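Long-range contact in magnesium transporter, putative (Shewanella oneidensis MR-1, PDB 3KXR), which probably transports magnesium or related cations across the membrane, this chain being its intracellular CBS-pair piece with part of the MgtE N domain, probably regulatory: residues A[84-88]-A[162-166]. Coordinates in Å, arbitrary orientation, origin at the centre of the assembly. Residue numbers count along the deposited sequence, not the author numbering.
Sequences ELDCN and RVTLR
Residues 84-88 form the loop between helix 73-82 and strand 90-94 of the first CBS repeat; residues 162-166 run from the end of strand 159-164 into helix 165-176 of the second, an inter-repeat contact of a CBS pair (Bateman module). Their nearest CA atoms are those of Cys-87 and Thr-164, 6.1 Å apart; the two segments together bury 329 Å². The loop is extended from Glu-84 to Asp-86, then Cys-87 adopts the left-handed helical (alpha-L) region (phi/psi 51/55) before Asn-88 returns to an extended conformation. Leu-85 (chi1 t, chi2 p) lays its CD2 over one face of the Arg-162 guanidinium, its CG lying 3.7 Å from Arg-162 NH2. Asp-86 contributes both its backbone carbonyl and its carboxylate: O accepts from Arg-162 NH2 at 2.8 Å and Arg-162 NH1 at 3.0 Å, while the carboxylate (chi1 t) makes a two-pronged salt bridge with Arg-166 (t, t, m through chi1-chi3), OD2 to NE and OD1 to NH1, each 2.7 Å. The turn at Cys-87 directs its O to Arg-162 NH1 (a weak hydrogen bond, 2.8 Å, N-H...O angle 123°) and sets its CB 3.7 Å from CB of Thr-164, the N-cap residue whose OG1 bonds to Ala-167 N. Asn-88 and Arg-162 share Glu-149, through ND2 to OE2 and NH1 to OE1 respectively. Arg-162, p at chi1 then extended through chi3, thus donates near its guanidinium plane to two loop carbonyls, its charge balanced by Glu-149, whereas Arg-166 meets a carboxylate directly: two arginines of one repeat join it to the other by mainly polar, directional bonds.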
# COMPACT_ATOMS: atom_id res chain seq x y z
N GLU A 84 18.49 -12.56 8.51
CA GLU A 84 18.50 -12.66 9.95
C GLU A 84 17.04 -12.75 10.37
O GLU A 84 16.23 -11.93 10.00
CB GLU A 84 19.17 -11.45 10.53
CG GLU A 84 20.07 -11.75 11.72
CD GLU A 84 20.78 -10.52 12.19
OE1 GLU A 84 20.57 -9.44 11.59
OE2 GLU A 84 21.55 -10.64 13.16
N LEU A 85 16.70 -13.79 11.11
CA LEU A 85 15.33 -14.01 11.51
C LEU A 85 15.29 -14.59 12.91
O LEU A 85 16.10 -15.46 13.26
CB LEU A 85 14.72 -14.98 10.56
CG LEU A 85 13.25 -14.88 10.35
CD1 LEU A 85 13.01 -13.56 9.66
CD2 LEU A 85 12.84 -16.08 9.48
N ASP A 86 14.37 -14.09 13.73
CA ASP A 86 14.21 -14.58 15.08
C ASP A 86 13.86 -16.08 15.11
O ASP A 86 13.05 -16.56 14.31
CB ASP A 86 13.10 -13.77 15.77
CG ASP A 86 13.05 -13.98 17.26
OD1 ASP A 86 14.12 -14.06 17.90
OD2 ASP A 86 11.94 -14.07 17.80
N CYS A 87 14.49 -16.81 16.02
CA CYS A 87 14.17 -18.21 16.25
C CYS A 87 14.14 -19.01 15.00
O CYS A 87 13.16 -19.67 14.71
CB CYS A 87 12.79 -18.35 16.87
SG CYS A 87 12.82 -18.06 18.56
N ASN A 88 15.24 -18.96 14.28
CA ASN A 88 15.26 -19.58 13.00
C ASN A 88 16.46 -20.45 12.89
O ASN A 88 17.57 -19.97 12.96
CB ASN A 88 15.30 -18.54 11.92
CG ASN A 88 15.41 -19.14 10.54
OD1 ASN A 88 16.28 -18.75 9.77
ND2 ASN A 88 14.51 -20.11 10.22
N ARG A 162 4.76 -20.04 10.41
CA ARG A 162 5.42 -20.76 11.50
C ARG A 162 5.06 -20.16 12.84
O ARG A 162 4.58 -19.03 12.91
CB ARG A 162 6.92 -20.68 11.31
CG ARG A 162 7.49 -19.35 11.69
CD ARG A 162 8.92 -19.20 11.27
NE ARG A 162 9.41 -17.89 11.66
CZ ARG A 162 10.50 -17.62 12.39
NH1 ARG A 162 11.32 -18.56 12.85
NH2 ARG A 162 10.78 -16.36 12.66
N VAL A 163 5.32 -20.92 13.90
CA VAL A 163 5.26 -20.40 15.24
C VAL A 163 6.58 -20.59 15.92
O VAL A 163 7.17 -21.64 15.81
CB VAL A 163 4.24 -21.15 16.04
CG1 VAL A 163 4.27 -20.63 17.48
CG2 VAL A 163 2.89 -20.90 15.42
N THR A 164 7.06 -19.59 16.63
CA THR A 164 8.37 -19.67 17.23
C THR A 164 8.35 -20.05 18.71
O THR A 164 7.34 -19.94 19.38
CB THR A 164 9.08 -18.35 17.14
OG1 THR A 164 8.32 -17.40 17.89
CG2 THR A 164 9.23 -17.87 15.70
N LEU A 165 9.49 -20.50 19.22
CA LEU A 165 9.63 -20.75 20.64
C LEU A 165 9.32 -19.50 21.46
O LEU A 165 8.64 -19.57 22.46
CB LEU A 165 11.03 -21.27 20.97
CG LEU A 165 11.25 -21.58 22.45
CD1 LEU A 165 10.20 -22.54 23.04
CD2 LEU A 165 12.59 -22.15 22.59
N ARG A 166 9.80 -18.36 21.02
CA ARG A 166 9.48 -17.08 21.67
C ARG A 166 7.98 -16.81 21.78
O ARG A 166 7.51 -16.41 22.83
CB ARG A 166 10.13 -15.91 20.92
CG ARG A 166 10.26 -14.67 21.77
CD ARG A 166 10.91 -13.53 20.99
NE ARG A 166 12.20 -13.90 20.44
CZ ARG A 166 13.33 -14.01 21.15
NH1 ARG A 166 14.45 -14.37 20.55
NH2 ARG A 166 13.33 -13.77 22.45